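Local coordinates for 3-keto-5-aminohexanoate cleavage enzyme (Ralstonia eutropha, PDB 3C6C), which probably cleaves beta-keto acids such as 3-keto-5-aminohexanoate at a metal site, here occupied by nickel, on a TIM-barrel scaffold, at residues I25-F36 with A62-R70; V266-L274 with A280-A289. One frame throughout, in Å; residues are numbered along the deposited sequence. Where two conformers were deposited one is given.

How the interactions relate
From the N terminus, 25-36 forms a barrel strand and the loop beyond it; the chain then runs through helix 47-60 and returns as 62-70, where interaction 1 closes the first beta-alpha-beta unit. Interaction 2 follows in series, neither nested in the first nor crossing it: it closes the short loop through strand 278-279, folding 266-274 back on the start of helix 282-295. The two contacts touch, because strand 264-266 pairs with strand 23-29 on the side away from 64-70, and Asn282 reaches the carbonyl of Val30. They also share the nickel, to which interaction 1 supplies His66 and His68 and interaction 2 supplies Glu269.

Interaction 1: I25-F36 with A62-R70; sequences ILTCAVTGNAPF and ASVAHIHVR. With NI (nickel (II) ion), chain B.
Ala62 meets Leu26, its CB 3.9 Å from Leu26 CD2. Ser63 follows with two bonds to the same residue: its OG accepts the Leu26 amide and also bonds to Ala301 O, while its own amide donates to Leu26 O. That carbonyl takes the amide of Val64 as well. Val64 turns its side chain to the face that carries Thr27, whose OG1 stands 3.4 Å from Val64 CB; CG2 of Val64 meets CG2 of Ile25. Val64 O receives Cys28 N, and His66 N donates to Cys28 O, the rungs of a parallel ladder in which strands 26-29 and 64-67 cross at -29°. This is the beta-alpha-beta crossover opening the TIM barrel, with helix 47-60 covering the face of Cys28 and Ala65. On the other face, a chi1 of 177° swings the His66 ring out from the strand and brings its NE2 to the nickel at 2.3 Å. His66 O accepts Val30 N, and water 1 links it to Gly32 N. The His68 ring lies with one face on Gly32, whose CA sits 3.7 Å from the ring centroid in a CH-pi contact. His68 NE2 also binds nickel, alongside Glu269 and three waters, while His68 ND1 donates to Asn33 OD1 over 2.7 Å. Held at NE2 by the metal and at ND1 by this second-shell bond, the ring has its rotation restrained; the Asn33 amide stands at 83° to it. Val69 O takes the other end of that amide, Asn33 ND2, at 2.8 Å. Arg70, extended from CG to NE, grips Thr31 side-on, NE to OG1 (2.9 Å) and NH2 to O (2.8 Å), while NH1 and NH2 converge end-on upon Ala34 O and NH1 also reaches Gly75 O.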
loop_
_atom_site.group_PDB
_atom_site.type_symbol
_atom_site.label_atom_id
_atom_site.label_comp_id
_atom_site.label_asym_id
_atom_site.label_seq_id
_atom_site.Cartn_x
_atom_site.Cartn_y
_atom_site.Cartn_z
ATOM N N ILE A 25 15.752 -7.286 17.775
ATOM C CA ILE A 25 17.191 -6.958 17.835
ATOM C C ILE A 25 17.311 -5.446 17.807
ATOM O O ILE A 25 16.763 -4.779 16.935
ATOM C CB ILE A 25 18.023 -7.586 16.687
ATOM C CG1 ILE A 25 17.865 -9.107 16.711
ATOM C CG2 ILE A 25 19.495 -7.157 16.806
ATOM C CD1 ILE A 25 18.485 -9.867 15.512
ATOM N N LEU A 26 18.028 -4.931 18.797
ATOM C CA LEU A 26 18.305 -3.482 18.887
ATOM C C LEU A 26 19.797 -3.251 18.811
ATOM O O LEU A 26 20.603 -3.773 19.627
ATOM C CB LEU A 26 17.746 -2.897 20.179
ATOM C CG LEU A 26 17.793 -1.343 20.454
ATOM C CD1 LEU A 26 16.860 -0.986 21.628
ATOM C CD2 LEU A 26 19.211 -0.795 20.727
ATOM N N THR A 27 20.135 -2.474 17.787
ATOM C CA THR A 27 21.496 -1.988 17.542
ATOM C C THR A 27 21.611 -0.536 17.993
ATOM O O THR A 27 20.753 0.307 17.714
ATOM C CB THR A 27 21.889 -2.094 16.066
ATOM O OG1 THR A 27 21.807 -3.443 15.667
ATOM C CG2 THR A 27 23.336 -1.561 15.808
ATOM N N CYS A 28 22.668 -0.277 18.741
ATOM C CA CYS A 28 23.043 1.092 19.096
ATOM C C CYS A 28 24.265 1.542 18.337
ATOM O O CYS A 28 25.345 0.950 18.466
ATOM C CB CYS A 28 23.272 1.254 20.578
ATOM S SG CYS A 28 23.423 2.973 21.115
ATOM N N ALA A 29 24.027 2.542 17.494
ATOM C CA ALA A 29 25.036 3.191 16.652
ATOM C C ALA A 29 25.606 4.333 17.469
ATOM O O ALA A 29 25.020 5.391 17.573
ATOM C CB ALA A 29 24.418 3.702 15.334
ATOM N N VAL A 30 26.758 4.074 18.089
ATOM C CA VAL A 30 27.203 4.874 19.234
ATOM C C VAL A 30 27.829 6.244 18.909
ATOM O O VAL A 30 27.835 7.135 19.775
ATOM C CB VAL A 30 28.135 4.087 20.193
ATOM C CG1 VAL A 30 27.356 2.939 20.872
ATOM C CG2 VAL A 30 29.380 3.594 19.460
ATOM N N THR A 31 28.355 6.443 17.693
ATOM C CA THR A 31 29.005 7.750 17.423
ATOM C C THR A 31 28.947 8.226 15.965
ATOM O O THR A 31 28.746 9.395 15.693
ATOM C CB THR A 31 30.475 7.774 17.980
ATOM O OG1 THR A 31 30.947 9.127 17.980
ATOM C CG2 THR A 31 31.446 6.859 17.187
ATOM N N GLY A 32 29.202 7.314 15.039
ATOM C CA GLY A 32 29.209 7.643 13.645
ATOM C C GLY A 32 30.371 8.527 13.255
ATOM O O GLY A 32 31.331 8.679 13.986
ATOM N N ASN A 33 30.238 9.123 12.073
ATOM C CA ASN A 33 31.296 10.003 11.542
ATOM C C ASN A 33 30.774 11.360 11.048
ATOM O O ASN A 33 31.512 12.134 10.465
ATOM C CB ASN A 33 32.117 9.305 10.460
ATOM C CG ASN A 33 33.262 8.433 11.042
ATOM O OD1 ASN A 33 33.480 7.315 10.584
ATOM N ND2 ASN A 33 33.939 8.924 12.086
ATOM N N ALA A 34 29.504 11.657 11.302
ATOM C CA ALA A 34 28.993 13.023 11.069
ATOM C C ALA A 34 29.795 14.004 11.937
ATOM O O ALA A 34 30.248 13.675 13.017
ATOM C CB ALA A 34 27.493 13.116 11.366
ATOM N N PRO A 35 29.983 15.234 11.460
ATOM C CA PRO A 35 30.755 16.229 12.227
ATOM C C PRO A 35 30.405 16.330 13.718
ATOM O O PRO A 35 29.238 16.364 14.124
ATOM C CB PRO A 35 30.432 17.536 11.492
ATOM C CG PRO A 35 30.237 17.098 10.057
ATOM C CD PRO A 35 29.463 15.791 10.191
ATOM N N PHE A 36 31.459 16.396 14.510
ATOM C CA PHE A 36 31.351 16.550 15.974
ATOM C C PHE A 36 30.735 17.914 16.274
ATOM O O PHE A 36 31.229 18.946 15.831
ATOM C CB PHE A 36 32.757 16.379 16.629
ATOM C CG PHE A 36 32.835 16.687 18.095
ATOM C CD1 PHE A 36 31.813 16.362 18.968
ATOM C CD2 PHE A 36 33.990 17.278 18.614
ATOM C CE1 PHE A 36 31.931 16.632 20.329
ATOM C CE2 PHE A 36 34.113 17.565 19.961
ATOM C CZ PHE A 36 33.088 17.243 20.833
ATOM N N ALA A 62 20.940 -3.116 24.790
ATOM C CA ALA A 62 21.261 -3.238 23.355
ATOM C C ALA A 62 21.826 -4.622 23.021
ATOM O O ALA A 62 22.602 -5.202 23.779
ATOM C CB ALA A 62 22.199 -2.127 22.883
ATOM N N SER A 63 21.418 -5.107 21.857
ATOM C CA SER A 63 21.820 -6.426 21.349
ATOM C C SER A 63 23.172 -6.358 20.628
ATOM O O SER A 63 23.974 -7.288 20.680
ATOM C CB SER A 63 20.790 -6.985 20.354
ATOM O OG SER A 63 19.444 -6.694 20.729
ATOM N N VAL A 64 23.340 -5.252 19.918
ATOM C CA VAL A 64 24.442 -5.003 19.000
ATOM C C VAL A 64 24.914 -3.550 19.137
ATOM O O VAL A 64 24.091 -2.639 19.353
ATOM C CB VAL A 64 24.007 -5.266 17.495
ATOM C CG1 VAL A 64 25.210 -5.164 16.538
ATOM C CG2 VAL A 64 23.294 -6.647 17.322
ATOM N N ALA A 65 26.220 -3.350 18.989
ATOM C CA ALA A 65 26.848 -2.014 18.900
ATOM C C ALA A 65 27.433 -1.806 17.508
ATOM O O ALA A 65 28.272 -2.601 17.060
ATOM C CB ALA A 65 27.953 -1.829 19.964
ATOM N N HIS A 66 26.975 -0.748 16.861
ATOM C CA HIS A 66 27.518 -0.304 15.570
ATOM C C HIS A 66 28.540 0.799 15.812
ATOM O O HIS A 66 28.261 1.840 16.403
ATOM C CB HIS A 66 26.406 0.132 14.615
ATOM C CG HIS A 66 26.903 0.660 13.306
ATOM N ND1 HIS A 66 27.417 -0.148 12.311
ATOM C CD2 HIS A 66 27.030 1.933 12.857
ATOM C CE1 HIS A 66 27.769 0.605 11.277
ATOM N NE2 HIS A 66 27.542 1.872 11.585
ATOM N N ILE A 67 29.755 0.516 15.355
ATOM C CA ILE A 67 30.961 1.259 15.712
ATOM C C ILE A 67 31.667 1.909 14.514
ATOM O O ILE A 67 31.909 1.281 13.471
ATOM C CB ILE A 67 31.964 0.282 16.400
ATOM C CG1 ILE A 67 31.415 -0.199 17.742
ATOM C CG2 ILE A 67 33.373 0.897 16.530
ATOM C CD1 ILE A 67 32.064 -1.530 18.175
ATOM N N HIS A 68 31.894 3.196 14.691
ATOM C CA HIS A 68 32.832 3.998 13.896
ATOM C C HIS A 68 33.923 4.445 14.849
ATOM O O HIS A 68 33.778 4.398 16.067
ATOM C CB HIS A 68 32.203 5.288 13.363
ATOM C CG HIS A 68 31.225 5.103 12.246
ATOM N ND1 HIS A 68 31.419 5.639 10.992
ATOM C CD2 HIS A 68 30.019 4.497 12.217
ATOM C CE1 HIS A 68 30.391 5.331 10.225
ATOM N NE2 HIS A 68 29.527 4.635 10.943
ATOM N N VAL A 69 35.007 4.913 14.268
ATOM C CA VAL A 69 36.068 5.589 15.026
ATOM C C VAL A 69 36.235 7.001 14.501
ATOM O O VAL A 69 35.830 7.315 13.377
ATOM C CB VAL A 69 37.438 4.822 14.980
ATOM C CG1 VAL A 69 37.284 3.492 15.712
ATOM C CG2 VAL A 69 37.961 4.652 13.553
ATOM N N ARG A 70 36.758 7.859 15.372
ATOM C CA ARG A 70 36.977 9.263 15.073
ATOM C C ARG A 70 38.431 9.632 15.328
ATOM O O ARG A 70 39.129 9.004 16.141
ATOM C CB ARG A 70 36.055 10.136 15.945
ATOM C CG ARG A 70 34.583 10.082 15.566
ATOM C CD ARG A 70 33.714 10.931 16.518
ATOM N NE ARG A 70 32.309 10.855 16.124
ATOM C CZ ARG A 70 31.705 11.691 15.287
ATOM N NH1 ARG A 70 32.383 12.693 14.717
ATOM N NH2 ARG A 70 30.424 11.520 14.989
HETATM NI NI NI B . 27.458 3.752 10.337
HETATM O O HOH W 1 28.783 4.448 15.545
HETATM O O HOH W 2 34.932 5.129 11.341
HETATM O O HOH W 3 27.348 5.411 8.913
HETATM O O HOH W 4 28.166 2.673 8.679
HETATM O O HOH W 5 25.417 3.118 9.254
#

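Interaction 2: V266-L274 with A280-A289; sequences VGLEDNLYL and ATNGQLVERA. With NI (nickel (II) ion), chain B.
The flat amide of Asn282 is used from both ends: OD1 accepts Leu268 N at 3.0 Å, the donor tilted 31° from the amide carbonyl plane, while ND2 bonds to Val30 O. Leu268 lies against the same amide, its CD1 3.4 Å from Asn282 ND2, and its other branch, CD2, comes to rest against Ala280 O. At Gly267, CA is 3.3 Å from Asn282 OD1, and the backbone angles there suit only glycine. In the conformer given for Arg288, Leu274 CD1 lies 3.8 Å above one face of the guanidinium, over its centre. A chi1 of -172° carries the Leu274 branch out to the helix, where CD2 lies near Gln284 OE1, while CB packs against Ala280 CB. Asn271 holds its own loop in an Asx turn, with OD1 accepting Tyr273 N from above the amide carbonyl plane and ND2 returning a bond to Tyr273 O. Where the loop approaches the helix again, Ala280 N donates to Leu272 O at 2.9 Å, nearly straight at 176°. The helix then begins with a capping box, Thr281 OG1 accepting Gln284 N and Gln284 OE1 accepting Thr281 N. One turn on, Leu285 inserts CD1 against the Gly267 backbone and CD2 beside Asn271 ND2, and Val266 divides its branches between Ala289 (CG1) and the Leu285-Val286 backbone (CG2). On the metal side of the loop, Glu269 extends away from the helix to bind nickel through OE2 at 2.2 Å, the third protein ligand beside His66 and His68, with three waters in the remaining positions. Helix 282-295 packs on strand 23-29 through Asn282 and Val286, which touch Cys28, and on helix 250-260 through Leu285, which meets Met251.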
loop_
_atom_site.group_PDB
_atom_site.type_symbol
_atom_site.label_atom_id
_atom_site.label_comp_id
_atom_site.label_asym_id
_atom_site.label_seq_id
_atom_site.Cartn_x
_atom_site.Cartn_y
_atom_site.Cartn_z
ATOM N N VAL A 266 18.977 2.656 17.249
ATOM C CA VAL A 266 19.102 3.998 17.782
ATOM C C VAL A 266 20.562 4.352 17.998
ATOM O O VAL A 266 21.449 3.580 17.644
ATOM C CB VAL A 266 18.257 4.186 19.091
ATOM C CG1 VAL A 266 16.747 3.930 18.805
ATOM C CG2 VAL A 266 18.750 3.332 20.275
ATOM N N GLY A 267 20.794 5.534 18.569
ATOM C CA GLY A 267 22.159 5.980 18.855
ATOM C C GLY A 267 22.525 7.369 18.401
ATOM O O GLY A 267 21.894 7.945 17.540
ATOM N N LEU A 268 23.626 7.856 18.973
ATOM C CA LEU A 268 24.122 9.207 18.704
ATOM C C LEU A 268 24.642 9.390 17.271
ATOM O O LEU A 268 24.797 10.521 16.808
ATOM C CB LEU A 268 25.196 9.606 19.727
ATOM C CG LEU A 268 24.738 9.717 21.178
ATOM C CD1 LEU A 268 25.949 10.046 22.061
ATOM C CD2 LEU A 268 23.644 10.767 21.299
ATOM N N GLU A 269 24.917 8.272 16.590
ATOM C CA GLU A 269 25.288 8.312 15.178
ATOM C C GLU A 269 24.171 8.966 14.361
ATOM O O GLU A 269 24.412 9.663 13.369
ATOM C CB GLU A 269 25.590 6.903 14.629
ATOM C CG GLU A 269 25.784 6.876 13.129
ATOM C CD GLU A 269 26.496 5.619 12.650
ATOM O OE1 GLU A 269 27.091 4.888 13.468
ATOM O OE2 GLU A 269 26.448 5.362 11.440
ATOM N N ASP A 270 22.938 8.755 14.810
ATOM C CA ASP A 270 21.731 9.089 14.039
ATOM C C ASP A 270 20.923 10.276 14.578
ATOM O O ASP A 270 20.144 10.872 13.856
ATOM C CB ASP A 270 20.781 7.891 13.962
ATOM C CG ASP A 270 21.409 6.676 13.348
ATOM O OD1 ASP A 270 22.295 6.828 12.464
ATOM O OD2 ASP A 270 21.000 5.548 13.747
ATOM N N ASN A 271 21.124 10.575 15.851
ATOM C CA ASN A 271 20.358 11.577 16.567
ATOM C C ASN A 271 21.044 11.956 17.853
ATOM O O ASN A 271 21.359 11.088 18.650
ATOM C CB ASN A 271 18.969 11.011 16.910
ATOM C CG ASN A 271 18.220 11.881 17.897
ATOM O OD1 ASN A 271 18.158 13.109 17.741
ATOM N ND2 ASN A 271 17.643 11.258 18.894
ATOM N N LEU A 272 21.272 13.257 18.054
ATOM C CA LEU A 272 21.927 13.729 19.277
ATOM C C LEU A 272 21.003 14.023 20.469
ATOM O O LEU A 272 21.468 14.216 21.597
ATOM C CB LEU A 272 22.741 14.993 18.972
ATOM C CG LEU A 272 23.876 14.872 17.946
ATOM C CD1 LEU A 272 24.654 16.207 17.933
ATOM C CD2 LEU A 272 24.819 13.718 18.225
ATOM N N TYR A 273 19.698 14.073 20.213
ATOM C CA TYR A 273 18.737 14.655 21.162
ATOM C C TYR A 273 17.731 13.695 21.782
ATOM O O TYR A 273 17.091 12.891 21.108
ATOM C CB TYR A 273 17.965 15.803 20.492
ATOM C CG TYR A 273 18.852 16.926 20.040
ATOM C CD1 TYR A 273 19.245 17.917 20.925
ATOM C CD2 TYR A 273 19.311 16.984 18.734
ATOM C CE1 TYR A 273 20.070 18.954 20.503
ATOM C CE2 TYR A 273 20.127 18.007 18.310
ATOM C CZ TYR A 273 20.490 18.987 19.191
ATOM O OH TYR A 273 21.326 19.989 18.730
ATOM N N LEU A 274 17.580 13.852 23.096
ATOM C CA LEU A 274 16.624 13.041 23.854
ATOM C C LEU A 274 15.269 13.671 23.606
ATOM O O LEU A 274 14.262 13.004 23.396
ATOM C CB LEU A 274 16.983 13.015 25.339
ATOM C CG LEU A 274 16.164 12.052 26.190
ATOM C CD1 LEU A 274 16.385 10.606 25.755
ATOM C CD2 LEU A 274 16.492 12.270 27.680
ATOM N N ALA A 280 21.110 13.714 24.393
ATOM C CA ALA A 280 21.014 12.324 24.888
ATOM C C ALA A 280 22.369 11.656 25.076
ATOM O O ALA A 280 23.364 11.984 24.423
ATOM C CB ALA A 280 20.177 11.463 23.915
ATOM N N THR A 281 22.378 10.676 25.968
ATOM C CA THR A 281 23.390 9.624 25.920
ATOM C C THR A 281 22.862 8.429 25.105
ATOM O O THR A 281 21.659 8.246 24.921
ATOM C CB THR A 281 23.777 9.109 27.334
ATOM O OG1 THR A 281 22.693 8.319 27.867
ATOM C CG2 THR A 281 24.187 10.293 28.319
ATOM N N ASN A 282 23.780 7.582 24.660
ATOM C CA ASN A 282 23.407 6.350 23.960
ATOM C C ASN A 282 22.530 5.490 24.841
ATOM O O ASN A 282 21.509 4.990 24.397
ATOM C CB ASN A 282 24.619 5.566 23.481
ATOM C CG ASN A 282 25.205 6.137 22.208
ATOM O OD1 ASN A 282 24.581 6.074 21.149
ATOM N ND2 ASN A 282 26.417 6.689 22.307
ATOM N N GLY A 283 22.888 5.384 26.116
ATOM C CA GLY A 283 22.093 4.604 27.067
ATOM C C GLY A 283 20.665 5.064 27.180
ATOM O O GLY A 283 19.719 4.275 27.250
ATOM N N GLN A 284 20.495 6.372 27.172
ATOM C CA GLN A 284 19.146 6.927 27.311
ATOM C C GLN A 284 18.294 6.578 26.084
ATOM O O GLN A 284 17.116 6.280 26.173
ATOM C CB GLN A 284 19.221 8.443 27.517
ATOM C CG GLN A 284 19.693 8.780 28.883
ATOM C CD GLN A 284 20.113 10.222 29.046
ATOM O OE1 GLN A 284 20.204 10.978 28.089
ATOM N NE2 GLN A 284 20.407 10.595 30.289
ATOM N N LEU A 285 18.919 6.618 24.933
ATOM C CA LEU A 285 18.231 6.320 23.661
ATOM C C LEU A 285 17.817 4.855 23.619
ATOM O O LEU A 285 16.707 4.520 23.229
ATOM C CB LEU A 285 19.089 6.696 22.452
ATOM C CG LEU A 285 19.386 8.187 22.246
ATOM C CD1 LEU A 285 20.340 8.376 21.042
ATOM C CD2 LEU A 285 18.073 9.040 22.109
ATOM N N VAL A 286 18.726 3.984 24.062
ATOM C CA VAL A 286 18.449 2.555 24.155
ATOM C C VAL A 286 17.307 2.314 25.135
ATOM O O VAL A 286 16.402 1.525 24.889
ATOM C CB VAL A 286 19.709 1.727 24.561
ATOM C CG1 VAL A 286 19.315 0.274 24.844
ATOM C CG2 VAL A 286 20.812 1.755 23.442
ATOM N N GLU A 287 17.348 3.003 26.268
ATOM C CA GLU A 287 16.339 2.805 27.321
ATOM C C GLU A 287 14.963 3.186 26.816
ATOM O O GLU A 287 13.965 2.480 27.024
ATOM C CB GLU A 287 16.687 3.629 28.556
ATOM C CG GLU A 287 15.639 3.586 29.630
ATOM C CD GLU A 287 16.012 4.478 30.826
ATOM O OE1 GLU A 287 16.832 5.424 30.647
ATOM O OE2 GLU A 287 15.480 4.222 31.932
ATOM N N ARG A 288 14.918 4.269 26.063
ATOM C CA ARG A 288 13.639 4.786 25.530
ATOM C C ARG A 288 13.029 3.797 24.542
ATOM O O ARG A 288 11.844 3.491 24.597
ATOM C CB ARG A 288 13.811 6.173 24.889
ATOM C CG ARG A 288 12.596 6.688 24.101
ATOM C CD ARG A 288 12.599 8.226 24.003
ATOM N NE ARG A 288 12.625 8.746 25.366
ATOM C CZ ARG A 288 12.625 10.026 25.712
ATOM N NH1 ARG A 288 12.641 10.979 24.798
ATOM N NH2 ARG A 288 12.631 10.340 26.999
ATOM N N ALA A 289 13.874 3.288 23.658
ATOM C CA ALA A 289 13.447 2.344 22.603
ATOM C C ALA A 289 12.955 1.032 23.238
ATOM O O ALA A 289 11.922 0.457 22.882
ATOM C CB ALA A 289 14.622 2.099 21.597
HETATM NI NI NI B . 27.458 3.752 10.337
HETATM O O HOH W 3 27.348 5.411 8.913
HETATM O O HOH W 4 28.166 2.673 8.679
HETATM O O HOH W 5 25.417 3.118 9.254
#